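Side-chain contacts in serine protease inhibitor 4, isoform B (Drosophila melanogaster, PDB 4P0F), which probably inhibits serine-type and perhaps cysteine-type endopeptidases: residues A[131-134]-A[135-139]; A[139-143]-A[144-148]; A[252-255]-A[256-259]; A[20-23]-A[24-28]. All coordinates share one frame; numbering follows the deposited sequence.

Interaction 1: residues A[131-134]-A[135-139]; sequences QAAA and TINNW
Asn137 meets Ala133, and Asn138 meets Ala134, because both asparagines keep CG anti to the carbonyl carbon and beside their own backbone N (chi1 -69° and -72°), which lays the carboxamides back against the preceding turn. The CG of Asn137 comes to 3.1 Å from Ala133 O, and the CG of Asn138 to 2.9 Å from Ala134 O. In neither case does the side-chain amide make a hydrogen bond to that oxygen; ND2 sits close but at a poor angle. The carbonyls are served by the backbone instead. Asn137 N reaches Ala133 O at 2.7 Å, with a C=O...N angle of 164°, and Asn138 N donates to Ala134 O over 2.8 Å. The methyl of Ala133 also borders the Asn137 amide, CB to ND2 4.0 Å. What fixes the rotation of the buried Asn137 lies beyond the turn: its OD1 takes the backbone N-H of Val152, which ties the helix to the segment running back beside it. Ile136 folds over the same turn, with CG1 3.4 Å from Ala132 O, while its branches press on Phe98, Val164 and Val166. Thr135 leans on Gln122 and Val124, whereas Gln131 and Asn138 lie on the solvent side. Ala132 and Ala133 are buried, and Ala132 meets Phe126. This division, with aliphatic groups toward the strands and amides toward the return segment and the solvent, belongs to the amphipathic helix 129-143, the serpin helix F that lies across the face of sheet A.

Interaction 2: residues A[139-143]-A[144-148]; sequences WVEQR and TNHLI
Thr144 OG1 ties the last turn of helix 129-143 to the chain that leaves it, giving its proton to Val140 O at 2.9 Å and accepting from Ile148 N at 3.2 Å. This grip is possible because OG1 stands between the backbone N and the carbonyl carbon (chi1 60°). Beside it the packing is close and apolar: Val140 CG1 rests 3.8 Å from Ile148 CG2, the two side chains crossing obliquely. Val140 and Thr144 turn this buried side toward Ala334 and Ala332 of strand 328-341, the strand that in cleaved serpins is the inserted reactive-centre loop. At the helix end Glu141 O takes His146 N at 2.8 Å, a six-to-one bond, and also accepts Thr144 N, while a water joins Gln142 O (2.7 Å) to Asn145 N (3.1 Å). Asn145 and His146, both left-handed, then form the middle of a type I' turn from Thr144 to Leu147. Toward solvent the contact is looser and polar. His146 ND1 donates to Glu141 OE1 at 3.0 Å, the oxygen lying in the ring plane and being met on its anti side, with carboxylate and imidazole turned 88° apart. The Gln142 amide runs alongside the ring, also nearly perpendicular to it, its NE2 nearest the CE1 carbon. Asn145 swings away, and its ND2 binds Glu330.

Interaction 3: residues A[252-255]-A[256-259]; sequences LTTL and SQIT
The carboxamide of Gln257 has the hydroxyl of Thr253 over one face, OG1 standing 4.1 Å almost straight above CD. The polar atoms of this amide are met by water: one water donates to OE1 and also bonds Thr253 OG1 (3.0 Å), while another makes a weak bond with NE2 and a firmer one with Thr254 OG1. Beneath them Thr254 is the N-cap of helix 255-260. Its OG1, placed between the backbone N and the carbonyl carbon (chi1 67°), accepts Gln257 N at 3.0 Å and so satisfies an N-H of the first turn that has no earlier helical carbonyl. Thr254 O in turn receives Ile258 N, 3.0 Å away. Thr253 and Ile258 occupy the positions of a hydrophobic staple, one residue before the cap and four after it; CG2 touches CD1 at 3.9 Å, the side chains crossing at about a right angle. A glycine in place of Thr253 would probably leave Ile258 CD1 without this methyl neighbour and the water on Gln257 OE1 without its second hold. On the buried side Thr259 N donates to Leu255 O at 2.9 Å, and Leu255 packs against Asp369.

Interaction 4: residues A[20-23]-A[24-28]; sequences NVYG and KLSGQ
Val21 and Leu25 lie side by side and point the same way from the end of helix 6-28, the serpin helix A, which rests against sheet B. Val21 CG1 touches Leu25 CD1 at 3.6 Å, and both side chains continue onto Phe36. One step round the helix, Tyr22 points into the protein, with CG anti to its backbone nitrogen (chi1 -178°), which carries the ring to the strands. There its OH is bonded to Ser376 and Thr361, and its ring meets Trp374 at an inclined angle, so the phenol is fixed at its far end. Ser26, one turn on, covers one face of this ring: OG stands over the CD1-CE1 side, 3.8 Å from CE1. The same OG donates to Tyr22 O at 2.9 Å, from 39° above the carbonyl plane, while Ser26 N reaches that oxygen at 2.8 Å. Two donors of one residue thus share a single acceptor. Replacing Ser26 by an alanine would probably strip Tyr22 O of its second donor and leave that ring face without its hydroxyl neighbour. On another side Lys24 bends at chi2 and heads off toward Leu289 and Val285, its CG passing 3.4 Å from Asn20 O. Gly23 O receives Gly27 N at 3.2 Å. Ser26 N and Ser26 OG approach Tyr22 O from opposite faces of its plane.

Interactions 1 and 2 share Trp139 and follow one another along helix 129-143, their centres 11 Å apart: the first is regular helix laid on sheet A, the second the helix end, where a hydroxyl, a histidine-carboxylate pair and a water take over from repeated backbone bonds. Interaction 3 marks the opposite kind of boundary, a helix start capped by a hydroxyl, and lies across the chain's centre from both. Interaction 4, about 9 Å from interaction 3 at the nearest atoms, sits nearest the centre and joins an apolar pair to a serine hydroxyl set over a tyrosine ring. All four are partly buried; water enters only interactions 2 and 3, where helices end or begin.

Interaction 1: residues A[131-134]-A[135-139]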
ATOM      1  N   GLN A 131      -6.334  15.355 -21.033  1.00 25.09           N
ATOM      2  CA  GLN A 131      -7.013  16.217 -20.079  1.00 25.40           C
ATOM      3  C   GLN A 131      -7.550  15.414 -18.897  1.00 23.74           C
ATOM      4  O   GLN A 131      -7.405  15.818 -17.743  1.00 23.18           O
ATOM      5  CB  GLN A 131      -8.141  16.966 -20.785  1.00 30.43           C
ATOM      6  CG  GLN A 131      -9.040  17.801 -19.908  1.00 36.06           C
ATOM      7  CD  GLN A 131     -10.203  18.365 -20.706  1.00 43.64           C
ATOM      8  OE1 GLN A 131     -11.306  17.814 -20.699  1.00 39.36           O
ATOM      9  NE2 GLN A 131      -9.952  19.448 -21.430  1.00 44.52           N
ATOM     10  N   ALA A 132      -8.163  14.271 -19.180  1.00 23.21           N
ATOM     11  CA  ALA A 132      -8.707  13.420 -18.120  1.00 22.47           C
ATOM     12  C   ALA A 132      -7.615  12.881 -17.183  1.00 20.46           C
ATOM     13  O   ALA A 132      -7.780  12.869 -15.960  1.00 20.67           O
ATOM     14  CB  ALA A 132      -9.495  12.271 -18.730  1.00 21.13           C
ATOM     15  N   ALA A 133      -6.500  12.447 -17.755  1.00 20.30           N
ATOM     16  CA  ALA A 133      -5.395  11.950 -16.961  1.00 19.77           C
ATOM     17  C   ALA A 133      -4.855  13.075 -16.090  1.00 20.21           C
ATOM     18  O   ALA A 133      -4.566  12.869 -14.918  1.00 20.48           O
ATOM     19  CB  ALA A 133      -4.310  11.389 -17.851  1.00 20.89           C
ATOM     20  N   ALA A 134      -4.742  14.273 -16.659  1.00 22.97           N
ATOM     21  CA  ALA A 134      -4.232  15.411 -15.901  1.00 25.15           C
ATOM     22  C   ALA A 134      -5.144  15.699 -14.709  1.00 21.74           C
ATOM     23  O   ALA A 134      -4.665  15.967 -13.615  1.00 22.93           O
ATOM     24  CB  ALA A 134      -4.099  16.644 -16.791  1.00 27.62           C
ATOM     25  N   THR A 135      -6.457  15.637 -14.917  1.00 21.37           N
ATOM     26  CA  THR A 135      -7.410  15.853 -13.829  1.00 21.97           C
ATOM     27  C   THR A 135      -7.212  14.834 -12.705  1.00 22.66           C
ATOM     28  O   THR A 135      -7.117  15.195 -11.531  1.00 22.15           O
ATOM     29  CB  THR A 135      -8.856  15.795 -14.351  1.00 20.97           C
ATOM     30  OG1 THR A 135      -9.054  16.903 -15.229  1.00 23.14           O
ATOM     31  CG2 THR A 135      -9.867  15.879 -13.216  1.00 25.86           C
ATOM     32  N   ILE A 136      -7.140  13.561 -13.071  1.00 18.68           N
ATOM     33  CA  ILE A 136      -6.919  12.491 -12.105  1.00 18.41           C
ATOM     34  C   ILE A 136      -5.575  12.655 -11.405  1.00 18.92           C
ATOM     35  O   ILE A 136      -5.475  12.588 -10.173  1.00 18.56           O
ATOM     36  CB  ILE A 136      -6.990  11.108 -12.796  1.00 18.78           C
ATOM     37  CG1 ILE A 136      -8.415  10.860 -13.312  1.00 21.04           C
ATOM     38  CG2 ILE A 136      -6.546   9.997 -11.844  1.00 16.10           C
ATOM     39  CD1 ILE A 136      -8.534   9.761 -14.380  1.00 18.65           C
ATOM     40  N   ASN A 137      -4.538  12.873 -12.195  1.00 18.52           N
ATOM     41  CA  ASN A 137      -3.185  12.849 -11.659  1.00 18.92           C
ATOM     42  C   ASN A 137      -2.895  14.081 -10.819  1.00 20.90           C
ATOM     43  O   ASN A 137      -2.145  14.009  -9.841  1.00 20.49           O
ATOM     44  CB  ASN A 137      -2.190  12.702 -12.801  1.00 19.57           C
ATOM     45  CG  ASN A 137      -2.269  11.330 -13.448  1.00 21.89           C
ATOM     46  OD1 ASN A 137      -2.752  10.376 -12.836  1.00 21.97           O
ATOM     47  ND2 ASN A 137      -1.810  11.226 -14.686  1.00 21.98           N
ATOM     48  N   ASN A 138      -3.513  15.202 -11.170  1.00 20.84           N
ATOM     49  CA  ASN A 138      -3.377  16.405 -10.364  1.00 21.79           C
ATOM     50  C   ASN A 138      -4.057  16.236  -9.006  1.00 21.18           C
ATOM     51  O   ASN A 138      -3.539  16.696  -7.985  1.00 22.60           O
ATOM     52  CB  ASN A 138      -3.944  17.613 -11.108  1.00 23.99           C
ATOM     53  CG  ASN A 138      -3.069  18.041 -12.273  1.00 29.07           C
ATOM     54  OD1 ASN A 138      -1.913  17.633 -12.381  1.00 37.56           O
ATOM     55  ND2 ASN A 138      -3.615  18.881 -13.149  1.00 31.25           N
ATOM     56  N   TRP A 139      -5.192  15.547  -8.988  1.00 20.75           N
ATOM     57  CA  TRP A 139      -5.895  15.282  -7.746  1.00 19.67           C
ATOM     58  C   TRP A 139      -5.012  14.387  -6.865  1.00 19.07           C
ATOM     59  O   TRP A 139      -4.824  14.662  -5.682  1.00 21.89           O
ATOM     60  CB  TRP A 139      -7.262  14.627  -8.009  1.00 19.16           C
ATOM     61  CG  TRP A 139      -8.015  14.320  -6.745  1.00 20.46           C
ATOM     62  CD1 TRP A 139      -8.806  15.174  -6.035  1.00 26.32           C
ATOM     63  CD2 TRP A 139      -8.023  13.073  -6.025  1.00 17.79           C
ATOM     64  NE1 TRP A 139      -9.312  14.539  -4.922  1.00 27.79           N
ATOM     65  CE2 TRP A 139      -8.843  13.251  -4.893  1.00 18.60           C
ATOM     66  CE3 TRP A 139      -7.416  11.830  -6.231  1.00 18.34           C
ATOM     67  CZ2 TRP A 139      -9.074  12.231  -3.971  1.00 19.89           C
ATOM     68  CZ3 TRP A 139      -7.639  10.819  -5.306  1.00 21.66           C
ATOM     69  CH2 TRP A 139      -8.460  11.031  -4.191  1.00 19.08           C
TER

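Interaction 2: residues A[139-143]-A[144-148]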
ATOM      1  N   TRP A 139      -5.192  15.547  -8.988  1.00 20.75           N
ATOM      2  CA  TRP A 139      -5.895  15.282  -7.746  1.00 19.67           C
ATOM      3  C   TRP A 139      -5.012  14.387  -6.865  1.00 19.07           C
ATOM      4  O   TRP A 139      -4.824  14.662  -5.682  1.00 21.89           O
ATOM      5  CB  TRP A 139      -7.262  14.627  -8.009  1.00 19.16           C
ATOM      6  CG  TRP A 139      -8.015  14.320  -6.745  1.00 20.46           C
ATOM      7  CD1 TRP A 139      -8.806  15.174  -6.035  1.00 26.32           C
ATOM      8  CD2 TRP A 139      -8.023  13.073  -6.025  1.00 17.79           C
ATOM      9  NE1 TRP A 139      -9.312  14.539  -4.922  1.00 27.79           N
ATOM     10  CE2 TRP A 139      -8.843  13.251  -4.893  1.00 18.60           C
ATOM     11  CE3 TRP A 139      -7.416  11.830  -6.231  1.00 18.34           C
ATOM     12  CZ2 TRP A 139      -9.074  12.231  -3.971  1.00 19.89           C
ATOM     13  CZ3 TRP A 139      -7.639  10.819  -5.306  1.00 21.66           C
ATOM     14  CH2 TRP A 139      -8.460  11.031  -4.191  1.00 19.08           C
ATOM     15  N   VAL A 140      -4.453  13.333  -7.457  1.00 18.48           N
ATOM     16  CA  VAL A 140      -3.552  12.448  -6.724  1.00 17.91           C
ATOM     17  C   VAL A 140      -2.343  13.200  -6.154  1.00 19.05           C
ATOM     18  O   VAL A 140      -1.985  12.991  -5.001  1.00 19.20           O
ATOM     19  CB  VAL A 140      -3.057  11.278  -7.598  1.00 17.89           C
ATOM     20  CG1 VAL A 140      -1.964  10.476  -6.878  1.00 17.22           C
ATOM     21  CG2 VAL A 140      -4.235  10.353  -7.957  1.00 18.43           C
ATOM     22  N   GLU A 141      -1.713  14.067  -6.940  1.00 20.04           N
ATOM     23  CA  GLU A 141      -0.614  14.869  -6.413  1.00 22.58           C
ATOM     24  C   GLU A 141      -1.051  15.697  -5.213  1.00 23.73           C
ATOM     25  O   GLU A 141      -0.322  15.806  -4.224  1.00 22.88           O
ATOM     26  CB  GLU A 141      -0.042  15.801  -7.479  1.00 22.66           C
ATOM     27  CG  GLU A 141       0.758  15.094  -8.553  1.00 26.69           C
ATOM     28  CD  GLU A 141       1.809  15.984  -9.188  1.00 42.14           C
ATOM     29  OE1 GLU A 141       2.394  16.827  -8.474  1.00 43.19           O
ATOM     30  OE2 GLU A 141       2.058  15.831 -10.402  1.00 39.83           O
ATOM     31  N   GLN A 142      -2.240  16.285  -5.295  1.00 22.19           N
ATOM     32  CA  GLN A 142      -2.716  17.148  -4.223  1.00 26.47           C
ATOM     33  C   GLN A 142      -3.007  16.357  -2.946  1.00 23.88           C
ATOM     34  O   GLN A 142      -2.932  16.909  -1.845  1.00 29.39           O
ATOM     35  CB  GLN A 142      -3.958  17.922  -4.682  1.00 27.57           C
ATOM     36  CG  GLN A 142      -3.641  18.978  -5.734  1.00 33.47           C
ATOM     37  CD  GLN A 142      -2.675  20.053  -5.236  1.00 63.10           C
ATOM     38  OE1 GLN A 142      -2.628  20.366  -4.044  1.00 79.06           O
ATOM     39  NE2 GLN A 142      -1.872  20.595  -6.151  1.00 87.57           N
ATOM     40  N   ARG A 143      -3.294  15.066  -3.085  1.00 19.17           N
ATOM     41  CA  ARG A 143      -3.577  14.212  -1.931  1.00 20.04           C
ATOM     42  C   ARG A 143      -2.327  13.512  -1.388  1.00 23.49           C
ATOM     43  O   ARG A 143      -2.410  12.803  -0.386  1.00 26.62           O
ATOM     44  CB  ARG A 143      -4.623  13.149  -2.294  1.00 23.45           C
ATOM     45  CG  ARG A 143      -5.955  13.689  -2.803  1.00 25.71           C
ATOM     46  CD  ARG A 143      -6.806  14.333  -1.719  1.00 32.47           C
ATOM     47  NE  ARG A 143      -6.379  15.693  -1.398  1.00 46.33           N
ATOM     48  CZ  ARG A 143      -6.730  16.776  -2.085  1.00 58.38           C
ATOM     49  NH1 ARG A 143      -7.515  16.676  -3.152  1.00 53.99           N
ATOM     50  NH2 ARG A 143      -6.289  17.969  -1.702  1.00 45.68           N
ATOM     51  N   THR A 144      -1.182  13.690  -2.048  1.00 22.44           N
ATOM     52  CA  THR A 144       0.041  12.976  -1.664  1.00 19.43           C
ATOM     53  C   THR A 144       1.240  13.912  -1.498  1.00 20.66           C
ATOM     54  O   THR A 144       2.384  13.465  -1.573  1.00 21.33           O
ATOM     55  CB  THR A 144       0.425  11.876  -2.698  1.00 18.97           C
ATOM     56  OG1 THR A 144       0.652  12.460  -3.986  1.00 19.80           O
ATOM     57  CG2 THR A 144      -0.649  10.804  -2.802  1.00 17.51           C
ATOM     58  N   ASN A 145       0.973  15.199  -1.273  1.00 22.29           N
ATOM     59  CA  ASN A 145       2.031  16.207  -1.106  1.00 24.49           C
ATOM     60  C   ASN A 145       2.953  16.200  -2.319  1.00 27.74           C
ATOM     61  O   ASN A 145       4.167  16.354  -2.204  1.00 25.26           O
ATOM     62  CB  ASN A 145       2.823  15.954   0.185  1.00 25.83           C
ATOM     63  CG  ASN A 145       3.639  17.161   0.616  1.00 30.66           C
ATOM     64  OD1 ASN A 145       3.320  18.297   0.258  1.00 32.12           O
ATOM     65  ND2 ASN A 145       4.700  16.922   1.391  1.00 31.72           N
ATOM     66  N   HIS A 146       2.340  16.005  -3.484  1.00 24.26           N
ATOM     67  CA  HIS A 146       3.026  15.944  -4.775  1.00 22.86           C
ATOM     68  C   HIS A 146       4.064  14.824  -4.906  1.00 29.74           C
ATOM     69  O   HIS A 146       4.931  14.886  -5.776  1.00 26.02           O
ATOM     70  CB  HIS A 146       3.677  17.290  -5.075  1.00 31.66           C
ATOM     71  CG  HIS A 146       2.701  18.422  -5.119  1.00 41.31           C
ATOM     72  ND1 HIS A 146       1.992  18.747  -6.255  1.00 44.91           N
ATOM     73  CD2 HIS A 146       2.303  19.296  -4.164  1.00 57.12           C
ATOM     74  CE1 HIS A 146       1.204  19.777  -6.001  1.00 49.09           C
ATOM     75  NE2 HIS A 146       1.374  20.130  -4.739  1.00 62.55           N
ATOM     76  N   LEU A 147       3.960  13.781  -4.085  1.00 22.04           N
ATOM     77  CA  LEU A 147       4.932  12.694  -4.141  1.00 21.69           C
ATOM     78  C   LEU A 147       4.587  11.622  -5.169  1.00 24.02           C
ATOM     79  O   LEU A 147       5.475  10.934  -5.663  1.00 24.85           O
ATOM     80  CB  LEU A 147       5.072  12.052  -2.764  1.00 22.23           C
ATOM     81  CG  LEU A 147       5.636  12.970  -1.681  1.00 21.73           C
ATOM     82  CD1 LEU A 147       5.461  12.313  -0.312  1.00 23.33           C
ATOM     83  CD2 LEU A 147       7.096  13.285  -1.950  1.00 26.21           C
ATOM     84  N   ILE A 148       3.302  11.476  -5.480  1.00 21.28           N
ATOM     85  CA  ILE A 148       2.862  10.505  -6.472  1.00 17.92           C
ATOM     86  C   ILE A 148       2.390  11.267  -7.703  1.00 21.52           C
ATOM     87  O   ILE A 148       1.332  11.895  -7.680  1.00 19.67           O
ATOM     88  CB  ILE A 148       1.734   9.601  -5.940  1.00 18.43           C
ATOM     89  CG1 ILE A 148       2.157   8.919  -4.626  1.00 18.31           C
ATOM     90  CG2 ILE A 148       1.325   8.568  -6.984  1.00 19.70           C
ATOM     91  CD1 ILE A 148       3.389   8.030  -4.711  1.00 17.37           C
TER
HETATM   92  O   HOH W   1      -1.427  16.306   0.303  1.00 39.79           O

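Interaction 3: residues A[252-255]-A[256-259]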
ATOM      1  N   LEU A 252       4.224 -18.201   7.124  1.00 22.55           N
ATOM      2  CA  LEU A 252       3.952 -19.208   8.144  1.00 21.45           C
ATOM      3  C   LEU A 252       3.460 -18.588   9.442  1.00 20.00           C
ATOM      4  O   LEU A 252       3.040 -19.306  10.347  1.00 21.12           O
ATOM      5  CB  LEU A 252       5.207 -20.039   8.437  1.00 24.74           C
ATOM      6  CG  LEU A 252       5.863 -20.788   7.277  1.00 25.62           C
ATOM      7  CD1 LEU A 252       7.195 -21.379   7.716  1.00 31.33           C
ATOM      8  CD2 LEU A 252       4.968 -21.870   6.762  1.00 30.02           C
ATOM      9  N   THR A 253       3.505 -17.267   9.536  1.00 18.95           N
ATOM     10  CA  THR A 253       3.084 -16.591  10.754  1.00 17.47           C
ATOM     11  C   THR A 253       2.146 -15.443  10.379  1.00 19.22           C
ATOM     12  O   THR A 253       1.637 -15.402   9.255  1.00 19.20           O
ATOM     13  CB  THR A 253       4.298 -16.102  11.573  1.00 22.27           C
ATOM     14  OG1 THR A 253       3.876 -15.676  12.878  1.00 24.05           O
ATOM     15  CG2 THR A 253       5.031 -14.986  10.864  1.00 23.25           C
ATOM     16  N   THR A 254       1.864 -14.562  11.332  1.00 18.26           N
ATOM     17  CA  THR A 254       1.035 -13.389  11.066  1.00 16.72           C
ATOM     18  C   THR A 254       1.682 -12.140  11.625  1.00 18.87           C
ATOM     19  O   THR A 254       2.465 -12.194  12.570  1.00 17.58           O
ATOM     20  CB  THR A 254      -0.378 -13.499  11.688  1.00 17.35           C
ATOM     21  OG1 THR A 254      -0.275 -13.471  13.118  1.00 21.97           O
ATOM     22  CG2 THR A 254      -1.093 -14.766  11.231  1.00 19.25           C
ATOM     23  N   LEU A 255       1.317 -11.002  11.057  1.00 16.47           N
ATOM     24  CA  LEU A 255       1.804  -9.735  11.570  1.00 17.33           C
ATOM     25  C   LEU A 255       1.441  -9.568  13.052  1.00 14.93           C
ATOM     26  O   LEU A 255       2.236  -9.077  13.854  1.00 18.42           O
ATOM     27  CB  LEU A 255       1.227  -8.596  10.739  1.00 17.74           C
ATOM     28  CG  LEU A 255       1.656  -7.182  11.096  1.00 19.19           C
ATOM     29  CD1 LEU A 255       3.163  -7.039  10.987  1.00 23.49           C
ATOM     30  CD2 LEU A 255       0.937  -6.202  10.178  1.00 20.26           C
ATOM     31  N   SER A 256       0.246 -10.011  13.412  1.00 15.82           N
ATOM     32  CA  SER A 256      -0.224  -9.907  14.795  1.00 16.83           C
ATOM     33  C   SER A 256       0.655 -10.732  15.737  1.00 21.63           C
ATOM     34  O   SER A 256       0.971 -10.300  16.850  1.00 20.43           O
ATOM     35  CB  SER A 256      -1.678 -10.352  14.894  1.00 22.79           C
ATOM     36  OG  SER A 256      -2.114 -10.408  16.242  1.00 32.12           O
ATOM     37  N   GLN A 257       1.056 -11.917  15.295  1.00 18.26           N
ATOM     38  CA  GLN A 257       1.912 -12.746  16.131  1.00 20.16           C
ATOM     39  C   GLN A 257       3.297 -12.118  16.275  1.00 22.62           C
ATOM     40  O   GLN A 257       3.880 -12.146  17.365  1.00 22.69           O
ATOM     41  CB  GLN A 257       2.009 -14.157  15.571  1.00 17.59           C
ATOM     42  CG  GLN A 257       0.783 -14.984  15.915  1.00 27.42           C
ATOM     43  CD  GLN A 257       0.984 -16.453  15.663  1.00 39.74           C
ATOM     44  OE1 GLN A 257       1.905 -17.065  16.207  1.00 30.91           O
ATOM     45  NE2 GLN A 257       0.128 -17.032  14.830  1.00 34.64           N
ATOM     46  N   ILE A 258       3.815 -11.544  15.193  1.00 18.43           N
ATOM     47  CA  ILE A 258       5.102 -10.843  15.247  1.00 18.17           C
ATOM     48  C   ILE A 258       5.039  -9.654  16.211  1.00 19.00           C
ATOM     49  O   ILE A 258       5.874  -9.549  17.108  1.00 19.96           O
ATOM     50  CB  ILE A 258       5.550 -10.388  13.845  1.00 16.33           C
ATOM     51  CG1 ILE A 258       5.902 -11.607  12.997  1.00 19.04           C
ATOM     52  CG2 ILE A 258       6.766  -9.452  13.921  1.00 19.00           C
ATOM     53  CD1 ILE A 258       6.103 -11.310  11.528  1.00 20.11           C
ATOM     54  N   THR A 259       4.054  -8.770  16.082  1.00 18.48           N
ATOM     55  CA  THR A 259       4.049  -7.596  16.954  1.00 21.19           C
ATOM     56  C   THR A 259       3.716  -7.956  18.403  1.00 23.57           C
ATOM     57  O   THR A 259       4.153  -7.273  19.329  1.00 22.60           O
ATOM     58  CB  THR A 259       3.074  -6.510  16.480  1.00 18.10           C
ATOM     59  OG1 THR A 259       1.735  -6.999  16.542  1.00 19.84           O
ATOM     60  CG2 THR A 259       3.411  -6.056  15.074  1.00 20.75           C
TER
HETATM   61  O   HOH W   2       3.599 -18.089  14.604  1.00 28.90           O
HETATM   62  O   HOH W   3      -2.400 -14.742  14.580  1.00 31.33           O

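Interaction 4: residues A[20-23]-A[24-28]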
ATOM      1  N   ASN A  20       0.282 -11.636   0.920  1.00 17.19           N
ATOM      2  CA  ASN A  20      -0.023 -12.263  -0.363  1.00 18.60           C
ATOM      3  C   ASN A  20       0.505 -11.415  -1.523  1.00 16.97           C
ATOM      4  O   ASN A  20       1.168 -11.928  -2.430  1.00 19.15           O
ATOM      5  CB  ASN A  20      -1.530 -12.479  -0.523  1.00 16.39           C
ATOM      6  CG  ASN A  20      -2.084 -13.543   0.414  1.00 18.64           C
ATOM      7  OD1 ASN A  20      -1.343 -14.276   1.074  1.00 18.11           O
ATOM      8  ND2 ASN A  20      -3.404 -13.664   0.429  1.00 17.09           N
ATOM      9  N   VAL A  21       0.212 -10.119  -1.484  1.00 16.02           N
ATOM     10  CA  VAL A  21       0.645  -9.194  -2.538  1.00 16.25           C
ATOM     11  C   VAL A  21       2.176  -9.066  -2.556  1.00 17.28           C
ATOM     12  O   VAL A  21       2.806  -9.117  -3.619  1.00 18.72           O
ATOM     13  CB  VAL A  21      -0.008  -7.809  -2.353  1.00 15.97           C
ATOM     14  CG1 VAL A  21       0.623  -6.779  -3.283  1.00 16.23           C
ATOM     15  CG2 VAL A  21      -1.516  -7.902  -2.608  1.00 15.02           C
ATOM     16  N   TYR A  22       2.759  -8.922  -1.370  1.00 17.40           N
ATOM     17  CA  TYR A  22       4.212  -8.794  -1.217  1.00 21.95           C
ATOM     18  C   TYR A  22       4.902  -9.994  -1.864  1.00 23.78           C
ATOM     19  O   TYR A  22       5.880  -9.848  -2.605  1.00 22.35           O
ATOM     20  CB  TYR A  22       4.546  -8.670   0.274  1.00 18.16           C
ATOM     21  CG  TYR A  22       5.997  -8.484   0.677  1.00 20.15           C
ATOM     22  CD1 TYR A  22       6.815  -7.549   0.056  1.00 29.26           C
ATOM     23  CD2 TYR A  22       6.516  -9.203   1.748  1.00 29.41           C
ATOM     24  CE1 TYR A  22       8.132  -7.375   0.465  1.00 26.95           C
ATOM     25  CE2 TYR A  22       7.821  -9.038   2.163  1.00 28.95           C
ATOM     26  CZ  TYR A  22       8.625  -8.125   1.525  1.00 30.89           C
ATOM     27  OH  TYR A  22       9.921  -7.993   1.968  1.00 36.17           O
ATOM     28  N   GLY A  23       4.369 -11.187  -1.616  1.00 20.89           N
ATOM     29  CA  GLY A  23       4.927 -12.382  -2.205  1.00 22.35           C
ATOM     30  C   GLY A  23       4.878 -12.388  -3.720  1.00 23.50           C
ATOM     31  O   GLY A  23       5.852 -12.764  -4.366  1.00 25.72           O
ATOM     32  N   LYS A  24       3.747 -11.984  -4.297  1.00 22.46           N
ATOM     33  CA  LYS A  24       3.621 -11.941  -5.750  1.00 24.06           C
ATOM     34  C   LYS A  24       4.468 -10.823  -6.367  1.00 24.67           C
ATOM     35  O   LYS A  24       4.977 -10.976  -7.469  1.00 27.01           O
ATOM     36  CB  LYS A  24       2.152 -11.765  -6.161  1.00 23.25           C
ATOM     37  CG  LYS A  24       1.230 -12.901  -5.722  1.00 23.26           C
ATOM     38  CD  LYS A  24       1.770 -14.274  -6.081  1.00 27.95           C
ATOM     39  CE  LYS A  24       0.787 -15.356  -5.651  1.00 26.42           C
ATOM     40  NZ  LYS A  24       1.331 -16.715  -5.827  1.00 30.12           N
ATOM     41  N   LEU A  25       4.609  -9.701  -5.666  1.00 23.02           N
ATOM     42  CA  LEU A  25       5.416  -8.593  -6.178  1.00 23.96           C
ATOM     43  C   LEU A  25       6.896  -8.934  -6.134  1.00 25.83           C
ATOM     44  O   LEU A  25       7.638  -8.615  -7.057  1.00 27.94           O
ATOM     45  CB  LEU A  25       5.168  -7.317  -5.380  1.00 22.26           C
ATOM     46  CG  LEU A  25       3.838  -6.605  -5.598  1.00 21.11           C
ATOM     47  CD1 LEU A  25       3.690  -5.437  -4.631  1.00 19.91           C
ATOM     48  CD2 LEU A  25       3.705  -6.117  -7.045  1.00 23.00           C
ATOM     49  N   SER A  26       7.320  -9.573  -5.048  1.00 29.17           N
ATOM     50  CA  SER A  26       8.717  -9.965  -4.891  1.00 34.00           C
ATOM     51  C   SER A  26       9.120 -10.949  -5.982  1.00 37.07           C
ATOM     52  O   SER A  26      10.232 -10.899  -6.499  1.00 37.63           O
ATOM     53  CB  SER A  26       8.949 -10.578  -3.509  1.00 40.85           C
ATOM     54  OG  SER A  26       8.759  -9.605  -2.489  1.00 36.59           O
ATOM     55  N   GLY A  27       8.209 -11.848  -6.328  1.00 34.52           N
ATOM     56  CA  GLY A  27       8.433 -12.766  -7.425  1.00 39.93           C
ATOM     57  C   GLY A  27       8.490 -12.050  -8.760  1.00 34.68           C
ATOM     58  O   GLY A  27       9.259 -12.435  -9.635  1.00 37.93           O
ATOM     59  N   GLN A  28       7.676 -11.010  -8.922  1.00 34.47           N
ATOM     60  CA  GLN A  28       7.607 -10.282 -10.188  1.00 34.64           C
ATOM     61  C   GLN A  28       8.786  -9.316 -10.334  1.00 37.18           C
ATOM     62  O   GLN A  28       9.220  -9.028 -11.449  1.00 44.58           O
ATOM     63  CB  GLN A  28       6.271  -9.519 -10.300  1.00 41.54           C
ATOM     64  CG  GLN A  28       5.964  -8.979 -11.701  1.00 50.49           C
ATOM     65  CD  GLN A  28       4.707  -8.105 -11.757  1.00 43.39           C
ATOM     66  OE1 GLN A  28       3.708  -8.377 -11.087  1.00 34.76           O
ATOM     67  NE2 GLN A  28       4.761  -7.045 -12.565  1.00 35.34           N
TER